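Local coordinates for putative HpcE protein (Mycolicibacterium smegmatis, PDB 6V77) that is of unknown function but belongs to the fumarylacetoacetate hydrolase (FAH) family and holds a zinc ion through acidic side chains of its mixed beta fold, at residues S64-P69 against G234-T239; S102-P107 against G175-G180; V122-V127 against A145-G150; I179-V184 against G269-R274; L195-E200 against S209-L214. All blocks are in the same frame, centred on the assembly; numbering follows the deposited sequence. Where two conformers were deposited one is given.

Contact 1. Residues S64-P69 against G234-T239; sequences SPAPLP and GDVIFT
Apolar packing carries the meeting of residues 64-69 with 234-239, and its hub is a single methyl, Val236 CG2. Strand 236-238 lies between strands 72-76 and 118-128 in the large mixed sheet, and the loop from strand 62-63 to strand 72-76 packs against its end. Val236 has CG1 anti to the backbone N (chi1 163°), which leaves CG2 beside that nitrogen, leaning into the loop. Ala66 meets it tip to tip, with 3.6 Å between Ala66 CB and Val236 CG2. The ring of Pro69 crosses the valine obliquely and brings Pro69 CG to 3.8 Å from Val236 CG2.

A second group of touches sets carbon against backbone. Pro69 CB lies 3.4 Å from Gly234 O. Gly234 has a positive phi of 86°, where a beta carbon would be jammed against the preceding carbonyl, so glycine fits this entry into the strand. Its carbonyl oxygen also takes a weak hydrogen bond from Gln34 of helix 33-38.

Hydrogen bonding shapes the loop itself. Ser64 OG accepts from Ala66 N at 3.0 Å, an ST turn that fixes the chain just where Ala66 presents its methyl. The carboxylate of Asp235 is engaged by Tyr232 N and Gln71 NE2, and the backbone of Val236 pairs with Gln71 and Phe73, at the start of the neighbouring parallel strand 72-76, to which the loop leads.

No hydrogen bond spans the two segments. Between them the contact is therefore made by apolar and carbon-to-carbonyl packing, while polar bonds beside it set the local chain geometry.

Contact 2. Residues S102-P107 against G175-G180; sequences SSITGP and GFSPIG
Ile104 and Thr105 turn their side chains to opposite faces of the sheet. On the Ile104 face, CG1 lies beside the backbone N (chi1 -73°) and comes alongside Ser177, with Ile104 CG1 3.8 Å from Ser177 CB. Ile179 crosses this isoleucine obliquely, and the two touch through methyls, Ile104 CG2 and Ile179 CD1, at 4.1 Å.

Next to this apolar pair the two serines meet hydroxyl to hydroxyl. Ser177 OG donates to Ser103 OG over 2.7 Å, and Ser103 OG in turn bonds the carbonyl of Phe100, a short relay ending on backbone.

On the other face Thr105 and the ring of Pro178 lie side by side and point the same way, Thr105 OG1 being 3.8 Å from Pro178 CB. Thr105 holds OG1 in the crowded position between backbone N and carbonyl carbon (chi1 67°), from which it donates in plane to a lone pair of Gly106 O at 2.8 Å. A water also donates to Thr105 OG1 and to Gly175 O, and a second water joins Ser102 O to Gly175 N, bridging the start of the two segments.

Among the backbone bonds, Ser177 N reaches Ser103 O, Thr105 N reaches Ser177 O from well above the carbonyl plane, and Ile179 N reaches Thr105 O at 2.9 Å, in the plane of the Thr105 carbonyl. Thr105 thus bonds through N and O to Ser177 and Ile179, on either side of its partner Pro178. This marks a parallel beta pair, by which the short strand 104-105 is added beside strand 177-185 in the large mixed sheet.

Contact 3. Residues V122-V127 against A145-G150; sequences VELVVV and AGVSVG. With ZN (zinc ion), chain L.
Residues 122-127 of strand 118-128 and 145-150 of strand 144-155 form a fully buried antiparallel pair close to the centre of the chain, within the large mixed sheet of this FAH-family fold, with a classic beta bulge at one end. Hydrogen-bonded pairs Glu123-Gly150, Val125-Ser148 and Val127-Gly146 alternate with non-hydrogen-bonded ones; in the middle pair Ser148 N donates to Val125 O at 2.8 Å. At the bulge Ala145 and Gly146 both face Val127, whose O takes a bond of 2.9 Å from Ala145 N and a weak one from Gly146 N.

On the Leu124 face, CG is anti to the backbone N (chi1 175°), and the leucine crosses Val147 obliquely, Leu124 CD1 resting 3.7 Å from Val147 CB. On the other face Val125 CG2 settles 3.6 Å from Gly150 CA, a place that a beta carbon on Gly150 would obstruct.

Glu123 points to the Val125 face but extends away from the partner strand into the metal site shared with Glu121 and Asp152. Its OE1 accepts from Gly240 N, which should help fix the carboxylate's rotation. The other oxygen, Glu123 OE2, binds the zinc ion at 2.2 Å, and the water that makes a weak bond to OE1 is also a zinc ligand.

Contact 4. Residues I179-V184 against G269-R274; sequences IGPELV and GEFTQR
Phe271 holds CG in the crowded position between its backbone N and carbonyl carbon (chi1 55°), and with chi2 at 85° its ring is laid edge-on to the backbone of Gly180. On the other side, Gly180 adopts a phi of 147°, and a cis peptide bond follows it before Pro181. These backbone turns bring the carbonyl oxygen of Gly180 and CD of the proline ring to the same stretch of the aromatic rim.

Gly180 O lies in the plane of the phenyl ring, 3.4 Å from Phe271 CD2 and 3.5 Å from Phe271 CE2. The edge of an aromatic ring is its slightly positive part, so a carbonyl oxygen is probably a favourable neighbour there. Pro181 CD is also near the ring plane, but farther off, 4.4 Å from Phe271 CD2.

The contact joins two sheets. Strand 177-185 belongs to the large mixed sheet and turns a corner at Pro181, whereas strand 269-277 is part of the separate five-strand sheet, where the backbone of Phe271 pairs with Thr263. The residue Pro107, from the turn after strand 104-105, also packs on the phenyl ring.

Beyond the ring, the proline lies against the backbone of the strand: Pro181 CD is 3.5 Å from Glu270 O and 4.3 Å from Gly269 CA. A beta carbon at Gly269 would point to Pro181 and be tight against its CD, so the bare glycine suits this approach. The beta carbon of Glu270 points away from 179-184, and its carboxylate forms a salt bridge with Arg262.

Contact 5. Residues L195-E200 against S209-L214; sequences LELGAE and SRTSQL
The tight part of this hairpin contact lies around Leu195, Leu197 and Thr211, and its loose part around the Glu196 and Arg210 side chains. Thr211, just past strand 204-210, puts OG1 in the crowded position between backbone N and carbonyl carbon (chi1 64°), where it accepts from Leu195 N at 2.9 Å. Thr211 N returns a bond of 2.7 Å to Leu195 O, so one threonine clamps both polar backbone atoms of the leucine. Leu197 and Ser209 form a hydrogen-bonded antiparallel pair, in which Ser209 N approaches Leu197 O nearly along the C=O axis. Leu197 CD2 bends back over the partner strand and touches Ser209 O at 3.6 Å.

On the exposed face the guanidinium of Arg210 lies with one face over the backbone of Glu196, where Glu196 CB is 3.5 Å from Arg210 NH2. The charges themselves stay apart, Glu196 OE2 and Arg210 NH2 being 4.4 Å from each other. Arg210 forms a salt bridge with Asp194, and Glu196 is hydrogen-bonded to Thr266 and His208. Thus backbone bonds, one threonine hydroxyl and buried leucines hold the two arms of the hairpin; consistent with the two conformers of Arg210, the charged side is less strictly fixed.

Contacts 1, 2 and 3 are buried and all reach the large mixed sheet, contact 1 through a loop packed on it; contacts 4 and 5 are partly exposed and involve the five-strand sheet. Contacts 2 and 4 share Ile179 and Gly180 on strand 177-185, which pairs by backbone in contact 2 but meets the second sheet by packing in contact 4. The strand pair of contact 3 lies between strand 177-185 and strand 236-238 of contact 1, and its Leu124 touches Leu195 of contact 5. Backbone hydrogen bonds dominate contacts 2, 3 and 5; contacts 1 and 4 have none across them, contact 1 resting largely on apolar packing, contact 4 on a carbonyl at a phenyl edge and proline against backbone.

Contact 1. Residues S64-P69 against G234-T239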
# COMPACT_ATOMS: atom_id res chain seq x y z
N SER B 64 -2.76 -8.46 14.18
CA SER B 64 -2.08 -7.17 14.19
C SER B 64 -2.98 -6.14 14.86
O SER B 64 -4.20 -6.13 14.63
CB SER B 64 -1.75 -6.70 12.78
OG SER B 64 -1.40 -5.32 12.82
N PRO B 65 -2.43 -5.25 15.69
CA PRO B 65 -3.25 -4.16 16.23
C PRO B 65 -3.75 -3.20 15.16
O PRO B 65 -4.70 -2.46 15.41
CB PRO B 65 -2.32 -3.47 17.24
CG PRO B 65 -0.93 -3.87 16.83
CD PRO B 65 -1.03 -5.22 16.17
N ALA B 66 -3.13 -3.20 13.98
CA ALA B 66 -3.59 -2.44 12.81
C ALA B 66 -3.61 -3.42 11.66
O ALA B 66 -2.63 -3.53 10.91
CB ALA B 66 -2.70 -1.23 12.53
N PRO B 67 -4.69 -4.19 11.50
CA PRO B 67 -4.67 -5.28 10.51
C PRO B 67 -4.95 -4.82 9.08
O PRO B 67 -4.61 -5.56 8.14
CB PRO B 67 -5.77 -6.22 11.02
CG PRO B 67 -6.74 -5.30 11.71
CD PRO B 67 -5.90 -4.21 12.34
N LEU B 68 -5.55 -3.65 8.86
CA LEU B 68 -5.88 -3.20 7.50
C LEU B 68 -5.57 -1.72 7.32
O LEU B 68 -6.45 -0.90 7.01
CB LEU B 68 -7.34 -3.51 7.17
CG LEU B 68 -7.73 -3.34 5.69
CD1 LEU B 68 -6.82 -4.11 4.71
CD2 LEU B 68 -9.19 -3.69 5.44
N PRO B 69 -4.30 -1.33 7.45
CA PRO B 69 -3.95 0.08 7.25
C PRO B 69 -4.17 0.48 5.80
O PRO B 69 -3.94 -0.31 4.88
CB PRO B 69 -2.46 0.14 7.64
CG PRO B 69 -1.97 -1.29 7.47
CD PRO B 69 -3.13 -2.17 7.80
N GLY B 234 -4.68 5.16 11.54
CA GLY B 234 -4.56 3.73 11.33
C GLY B 234 -3.45 3.30 10.38
O GLY B 234 -3.17 2.10 10.29
N ASP B 235 -2.78 4.25 9.71
CA ASP B 235 -1.62 3.90 8.88
C ASP B 235 -0.49 3.35 9.74
O ASP B 235 -0.36 3.67 10.92
CB ASP B 235 -1.09 5.12 8.11
CG ASP B 235 -1.92 5.47 6.88
OD1 ASP B 235 -2.90 4.75 6.56
OD2 ASP B 235 -1.58 6.50 6.24
N VAL B 236 0.36 2.54 9.11
CA VAL B 236 1.44 1.81 9.79
C VAL B 236 2.78 2.28 9.24
O VAL B 236 2.94 2.39 8.02
CB VAL B 236 1.27 0.29 9.61
CG1 VAL B 236 2.58 -0.46 9.94
CG2 VAL B 236 0.14 -0.21 10.49
N ILE B 237 3.73 2.54 10.14
CA ILE B 237 5.11 2.85 9.76
C ILE B 237 6.03 1.81 10.39
O ILE B 237 6.09 1.70 11.62
CB ILE B 237 5.55 4.25 10.19
CG1 ILE B 237 4.59 5.31 9.66
CG2 ILE B 237 6.95 4.55 9.65
CD1 ILE B 237 4.93 6.70 10.23
N PHE B 238 6.74 1.05 9.55
CA PHE B 238 7.86 0.21 9.96
C PHE B 238 9.10 1.11 9.95
O PHE B 238 9.54 1.52 8.88
CB PHE B 238 8.01 -0.95 8.99
CG PHE B 238 7.08 -2.10 9.26
CD1 PHE B 238 7.53 -3.18 10.04
CD2 PHE B 238 5.81 -2.14 8.72
CE1 PHE B 238 6.70 -4.26 10.29
CE2 PHE B 238 4.97 -3.21 8.97
CZ PHE B 238 5.41 -4.27 9.75
N THR B 239 9.64 1.44 11.13
CA THR B 239 10.56 2.57 11.22
C THR B 239 12.00 2.24 10.84
O THR B 239 12.84 3.16 10.81
CB THR B 239 10.55 3.19 12.63
OG1 THR B 239 10.93 2.21 13.61
CG2 THR B 239 9.17 3.77 12.96

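Contact 2. Residues S102-P107 against G175-G180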
# COMPACT_ATOMS: atom_id res chain seq x y z
N SER B 102 -1.59 -7.59 2.51
CA SER B 102 -1.86 -9.02 2.60
C SER B 102 -0.79 -9.77 3.39
O SER B 102 -1.05 -10.90 3.79
CB SER B 102 -1.97 -9.67 1.21
OG SER B 102 -0.82 -9.43 0.42
N SER B 103 0.39 -9.17 3.61
CA SER B 103 1.46 -9.79 4.39
C SER B 103 1.39 -9.49 5.87
O SER B 103 2.18 -10.04 6.64
CB SER B 103 2.83 -9.33 3.87
OG SER B 103 3.04 -7.96 4.19
N ILE B 104 0.49 -8.61 6.29
CA ILE B 104 0.43 -8.22 7.69
C ILE B 104 -0.32 -9.29 8.47
O ILE B 104 -1.40 -9.74 8.06
CB ILE B 104 -0.24 -6.84 7.84
CG1 ILE B 104 0.72 -5.75 7.35
CG2 ILE B 104 -0.66 -6.59 9.32
CD1 ILE B 104 0.14 -4.34 7.38
N THR B 105 0.26 -9.71 9.59
CA THR B 105 -0.38 -10.65 10.50
C THR B 105 -0.11 -10.17 11.92
O THR B 105 0.62 -9.21 12.15
CB THR B 105 0.18 -12.06 10.34
OG1 THR B 105 1.54 -12.05 10.77
CG2 THR B 105 0.12 -12.52 8.86
N GLY B 106 -0.70 -10.87 12.88
CA GLY B 106 -0.28 -10.75 14.25
C GLY B 106 0.96 -11.59 14.47
O GLY B 106 1.60 -12.05 13.52
N PRO B 107 1.33 -11.80 15.72
CA PRO B 107 2.54 -12.59 16.05
C PRO B 107 2.27 -14.09 15.95
O PRO B 107 2.26 -14.82 16.95
CB PRO B 107 2.84 -12.13 17.48
CG PRO B 107 1.52 -11.75 18.05
CD PRO B 107 0.73 -11.16 16.91
N GLY B 175 2.89 -13.60 5.77
CA GLY B 175 3.39 -13.55 7.12
C GLY B 175 4.68 -12.78 7.30
O GLY B 175 5.26 -12.84 8.39
N PHE B 176 5.14 -12.07 6.27
CA PHE B 176 6.39 -11.31 6.41
C PHE B 176 6.24 -9.99 7.16
O PHE B 176 7.26 -9.32 7.36
CB PHE B 176 7.02 -11.07 5.04
CG PHE B 176 7.97 -12.18 4.58
CD1 PHE B 176 7.80 -13.49 5.02
CD2 PHE B 176 9.02 -11.91 3.71
CE1 PHE B 176 8.66 -14.52 4.60
CE2 PHE B 176 9.89 -12.94 3.27
CZ PHE B 176 9.71 -14.24 3.74
N SER B 177 5.04 -9.60 7.60
CA SER B 177 4.85 -8.34 8.34
C SER B 177 4.07 -8.57 9.62
O SER B 177 2.97 -8.02 9.80
CB SER B 177 4.15 -7.31 7.45
OG SER B 177 4.78 -7.29 6.18
N PRO B 178 4.59 -9.36 10.55
CA PRO B 178 3.90 -9.52 11.83
C PRO B 178 4.05 -8.26 12.68
O PRO B 178 5.12 -7.65 12.73
CB PRO B 178 4.61 -10.72 12.48
CG PRO B 178 6.03 -10.58 11.99
CD PRO B 178 5.89 -10.09 10.53
N ILE B 179 2.96 -7.89 13.35
CA ILE B 179 2.92 -6.74 14.24
C ILE B 179 2.19 -7.16 15.50
O ILE B 179 1.13 -7.78 15.41
CB ILE B 179 2.18 -5.53 13.60
CG1 ILE B 179 2.75 -5.19 12.23
CG2 ILE B 179 2.23 -4.31 14.56
CD1 ILE B 179 1.90 -4.17 11.45
N GLY B 180 2.73 -6.81 16.66
CA GLY B 180 2.07 -7.13 17.91
C GLY B 180 3.04 -7.42 19.03
O GLY B 180 4.24 -7.13 18.92
O HOH W 1 0.20 -12.88 5.28
O HOH W 2 3.73 -13.86 10.41

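Contact 3. Residues V122-V127 against A145-G150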
# COMPACT_ATOMS: atom_id res chain seq x y z
N VAL B 122 14.17 -6.69 13.29
CA VAL B 122 13.28 -6.16 14.33
C VAL B 122 13.05 -4.68 14.08
O VAL B 122 13.99 -3.95 13.73
CB VAL B 122 13.84 -6.39 15.75
CG1 VAL B 122 15.24 -5.79 15.93
CG2 VAL B 122 12.89 -5.77 16.81
N GLU B 123 11.80 -4.22 14.24
CA GLU B 123 11.53 -2.81 14.03
C GLU B 123 10.49 -2.30 15.02
O GLU B 123 9.59 -3.03 15.43
CB GLU B 123 11.03 -2.51 12.62
CG GLU B 123 11.91 -3.12 11.54
CD GLU B 123 11.83 -2.41 10.22
OE1 GLU B 123 11.03 -1.47 10.06
OE2 GLU B 123 12.62 -2.80 9.35
N LEU B 124 10.64 -1.03 15.39
CA LEU B 124 9.56 -0.31 16.05
C LEU B 124 8.49 0.00 15.02
O LEU B 124 8.79 0.53 13.94
CB LEU B 124 10.07 0.98 16.69
CG LEU B 124 8.98 1.87 17.31
CD1 LEU B 124 8.42 1.20 18.54
CD2 LEU B 124 9.56 3.23 17.67
N VAL B 125 7.24 -0.35 15.33
CA VAL B 125 6.09 -0.07 14.47
C VAL B 125 5.30 1.06 15.10
O VAL B 125 5.05 1.05 16.31
CB VAL B 125 5.22 -1.32 14.27
CG1 VAL B 125 3.98 -0.99 13.45
CG2 VAL B 125 6.02 -2.40 13.56
N VAL B 126 4.90 2.03 14.28
CA VAL B 126 4.13 3.20 14.68
C VAL B 126 2.78 3.13 13.99
O VAL B 126 2.71 2.85 12.78
CB VAL B 126 4.87 4.51 14.32
CG1 VAL B 126 3.96 5.75 14.58
CG2 VAL B 126 6.18 4.60 15.10
N VAL B 127 1.70 3.37 14.74
CA VAL B 127 0.34 3.38 14.19
C VAL B 127 -0.20 4.79 14.39
O VAL B 127 -0.17 5.30 15.51
CB VAL B 127 -0.57 2.35 14.87
CG1 VAL B 127 -1.98 2.40 14.28
CG2 VAL B 127 -0.00 0.95 14.73
N ALA B 145 -1.12 7.13 17.53
CA ALA B 145 -1.96 6.37 18.45
C ALA B 145 -1.09 5.57 19.42
O ALA B 145 -1.26 5.66 20.64
CB ALA B 145 -2.87 5.43 17.66
N GLY B 146 -0.19 4.76 18.89
CA GLY B 146 0.69 4.00 19.76
C GLY B 146 1.73 3.29 18.93
O GLY B 146 1.82 3.47 17.72
N VAL B 147 2.52 2.45 19.61
CA VAL B 147 3.62 1.74 18.97
C VAL B 147 3.44 0.25 19.22
O VAL B 147 2.72 -0.16 20.13
CB VAL B 147 5.00 2.20 19.49
CG1 VAL B 147 5.21 3.68 19.20
CG2 VAL B 147 5.16 1.90 21.01
N SER B 148 4.11 -0.56 18.41
CA SER B 148 4.08 -1.99 18.63
C SER B 148 5.40 -2.58 18.14
O SER B 148 6.29 -1.87 17.66
CB SER B 148 2.85 -2.62 17.95
OG SER B 148 2.65 -3.95 18.45
N VAL B 149 5.51 -3.91 18.24
CA VAL B 149 6.70 -4.63 17.79
C VAL B 149 6.42 -5.17 16.40
O VAL B 149 5.32 -5.67 16.13
CB VAL B 149 7.06 -5.78 18.75
CG1 VAL B 149 8.41 -6.42 18.36
CG2 VAL B 149 7.06 -5.35 20.24
N GLY B 150 7.42 -5.11 15.52
CA GLY B 150 7.27 -5.69 14.20
C GLY B 150 8.54 -6.40 13.74
O GLY B 150 9.63 -6.20 14.29
ZN ZN L . 13.21 -2.90 7.26
O HOH W 3 11.74 -1.33 7.11

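Contact 4. Residues I179-V184 against G269-R274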
# COMPACT_ATOMS: atom_id res chain seq x y z
N ILE B 179 2.96 -7.89 13.35
CA ILE B 179 2.92 -6.74 14.24
C ILE B 179 2.19 -7.16 15.50
O ILE B 179 1.13 -7.78 15.41
CB ILE B 179 2.18 -5.53 13.60
CG1 ILE B 179 2.75 -5.19 12.23
CG2 ILE B 179 2.23 -4.31 14.56
CD1 ILE B 179 1.90 -4.17 11.45
N GLY B 180 2.73 -6.81 16.66
CA GLY B 180 2.07 -7.13 17.91
C GLY B 180 3.04 -7.42 19.03
O GLY B 180 4.24 -7.13 18.92
N PRO B 181 2.54 -7.97 20.15
CA PRO B 181 1.15 -8.40 20.34
C PRO B 181 0.17 -7.27 20.64
O PRO B 181 -1.02 -7.44 20.39
CB PRO B 181 1.25 -9.35 21.54
CG PRO B 181 2.40 -8.80 22.33
CD PRO B 181 3.40 -8.37 21.28
N GLU B 182 0.66 -6.16 21.18
CA GLU B 182 -0.20 -5.10 21.68
C GLU B 182 0.20 -3.76 21.11
O GLU B 182 1.36 -3.53 20.79
CB GLU B 182 -0.15 -5.02 23.21
CG GLU B 182 -0.73 -6.24 23.84
CD GLU B 182 -0.54 -6.32 25.35
OE1 GLU B 182 0.23 -5.53 25.94
OE2 GLU B 182 -1.18 -7.20 25.93
N LEU B 183 -0.79 -2.86 20.99
CA LEU B 183 -0.49 -1.46 20.75
C LEU B 183 -0.31 -0.80 22.10
O LEU B 183 -1.12 -1.01 23.00
CB LEU B 183 -1.63 -0.78 19.98
CG LEU B 183 -1.33 0.65 19.53
CD1 LEU B 183 -0.47 0.66 18.30
CD2 LEU B 183 -2.63 1.40 19.26
N VAL B 184 0.76 -0.01 22.24
CA VAL B 184 1.10 0.65 23.50
C VAL B 184 1.09 2.15 23.26
O VAL B 184 1.84 2.64 22.41
CB VAL B 184 2.47 0.20 24.03
CG1 VAL B 184 2.74 0.81 25.40
CG2 VAL B 184 2.53 -1.33 24.09
N GLY B 269 6.73 -5.10 24.14
CA GLY B 269 6.20 -6.42 23.83
C GLY B 269 7.27 -7.35 23.30
O GLY B 269 8.42 -6.97 23.06
N GLU B 270 6.85 -8.60 23.11
CA GLU B 270 7.73 -9.55 22.43
C GLU B 270 6.89 -10.61 21.75
O GLU B 270 5.73 -10.84 22.11
CB GLU B 270 8.70 -10.22 23.41
CG GLU B 270 8.02 -11.15 24.38
CD GLU B 270 9.02 -11.97 25.16
OE1 GLU B 270 9.47 -11.49 26.21
OE2 GLU B 270 9.40 -13.07 24.69
N PHE B 271 7.50 -11.30 20.78
CA PHE B 271 6.89 -12.50 20.24
C PHE B 271 7.96 -13.41 19.65
O PHE B 271 9.05 -12.96 19.29
CB PHE B 271 5.81 -12.18 19.19
CG PHE B 271 6.24 -11.30 18.02
CD1 PHE B 271 6.84 -11.85 16.89
CD2 PHE B 271 5.91 -9.94 18.01
CE1 PHE B 271 7.18 -11.05 15.79
CE2 PHE B 271 6.24 -9.13 16.94
CZ PHE B 271 6.87 -9.68 15.81
N THR B 272 7.63 -14.69 19.55
CA THR B 272 8.56 -15.67 19.01
C THR B 272 7.88 -16.44 17.87
O THR B 272 6.72 -16.82 17.98
CB THR B 272 9.06 -16.63 20.10
OG1 THR B 272 9.73 -15.89 21.13
CG2 THR B 272 10.03 -17.65 19.52
N GLN B 273 8.62 -16.63 16.78
CA GLN B 273 8.09 -17.29 15.59
C GLN B 273 9.05 -18.39 15.16
O GLN B 273 10.27 -18.21 15.23
CB GLN B 273 7.91 -16.31 14.44
CG GLN B 273 7.00 -15.17 14.80
CD GLN B 273 6.74 -14.29 13.62
OE1 GLN B 273 7.64 -13.57 13.17
NE2 GLN B 273 5.53 -14.37 13.07
N ARG B 274 8.49 -19.51 14.71
CA ARG B 274 9.29 -20.62 14.18
C ARG B 274 9.15 -20.67 12.67
O ARG B 274 8.05 -20.50 12.13
CB ARG B 274 8.85 -21.95 14.81

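Contact 5. Residues L195-E200 against S209-L214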
# COMPACT_ATOMS: atom_id res chain seq x y z
N LEU B 195 13.81 3.56 22.80
CA LEU B 195 13.31 2.25 23.21
C LEU B 195 14.32 1.16 22.84
O LEU B 195 14.84 1.15 21.73
CB LEU B 195 11.97 1.95 22.53
CG LEU B 195 10.92 3.06 22.70
CD1 LEU B 195 9.75 2.74 21.79
CD2 LEU B 195 10.51 3.11 24.16
N GLU B 196 14.56 0.23 23.76
CA GLU B 196 15.46 -0.90 23.50
C GLU B 196 14.75 -1.96 22.67
O GLU B 196 13.63 -2.37 23.00
CB GLU B 196 15.94 -1.49 24.82
CG GLU B 196 16.92 -2.68 24.68
CD GLU B 196 17.26 -3.28 26.03
OE1 GLU B 196 16.34 -3.68 26.76
OE2 GLU B 196 18.46 -3.34 26.37
N LEU B 197 15.39 -2.42 21.59
CA LEU B 197 14.79 -3.44 20.72
C LEU B 197 15.85 -4.46 20.31
O LEU B 197 17.05 -4.17 20.31
CB LEU B 197 14.11 -2.83 19.47
CG LEU B 197 14.92 -2.31 18.29
CD1 LEU B 197 13.97 -1.86 17.17
CD2 LEU B 197 15.88 -1.18 18.70
N GLY B 198 15.41 -5.67 20.01
CA GLY B 198 16.37 -6.68 19.62
C GLY B 198 15.68 -7.93 19.11
O GLY B 198 14.45 -8.00 19.02
N ALA B 199 16.50 -8.92 18.78
CA ALA B 199 16.02 -10.18 18.23
C ALA B 199 17.03 -11.25 18.57
O ALA B 199 18.23 -10.96 18.67
CB ALA B 199 15.82 -10.11 16.71
N GLU B 200 16.53 -12.47 18.76
CA GLU B 200 17.37 -13.64 19.05
C GLU B 200 16.92 -14.79 18.17
O GLU B 200 15.74 -14.93 17.85
CB GLU B 200 17.28 -14.06 20.54
CG GLU B 200 17.63 -12.94 21.48
CD GLU B 200 17.05 -13.13 22.87
OE1 GLU B 200 16.34 -14.13 23.11
OE2 GLU B 200 17.32 -12.25 23.72
N SER B 209 19.71 -2.99 20.05
CA SER B 209 20.03 -1.58 19.93
C SER B 209 18.95 -0.78 20.68
O SER B 209 18.16 -1.34 21.44
CB SER B 209 20.12 -1.18 18.45
OG SER B 209 20.70 0.10 18.29
N ARG B 210 18.94 0.53 20.47
CA ARG B 210 17.90 1.40 21.00
C ARG B 210 17.44 2.34 19.90
O ARG B 210 18.25 2.75 19.06
CB ARG B 210 18.38 2.22 22.22
CG ARG B 210 18.86 1.38 23.42
CD ARG B 210 19.08 2.24 24.68
NE ARG B 210 17.81 2.72 25.24
CZ ARG B 210 17.13 2.10 26.20
NH1 ARG B 210 15.98 2.60 26.63
NH2 ARG B 210 17.60 0.97 26.72
N THR B 211 16.14 2.68 19.89
CA THR B 211 15.65 3.54 18.82
C THR B 211 16.19 4.96 18.89
O THR B 211 15.93 5.74 17.96
CB THR B 211 14.12 3.60 18.81
OG1 THR B 211 13.66 4.21 20.02
CG2 THR B 211 13.53 2.20 18.67
N SER B 212 16.90 5.31 19.96
CA SER B 212 17.66 6.56 19.95
C SER B 212 18.74 6.56 18.88
O SER B 212 19.28 7.63 18.56
CB SER B 212 18.27 6.80 21.34
OG SER B 212 18.99 5.65 21.76
N GLN B 213 19.07 5.40 18.30
CA GLN B 213 20.00 5.32 17.19
C GLN B 213 19.33 5.48 15.82
O GLN B 213 20.00 5.29 14.80
CB GLN B 213 20.78 3.99 17.22
CG GLN B 213 21.67 3.83 18.44
CD GLN B 213 22.61 5.00 18.60
OE1 GLN B 213 22.58 5.70 19.61
NE2 GLN B 213 23.45 5.23 17.61
N LEU B 214 18.03 5.80 15.76
CA LEU B 214 17.41 6.04 14.47
C LEU B 214 18.08 7.24 13.79
O LEU B 214 18.32 8.27 14.43
CB LEU B 214 15.90 6.31 14.63
CG LEU B 214 15.02 5.08 14.89
CD1 LEU B 214 13.66 5.55 15.39
CD2 LEU B 214 14.84 4.27 13.59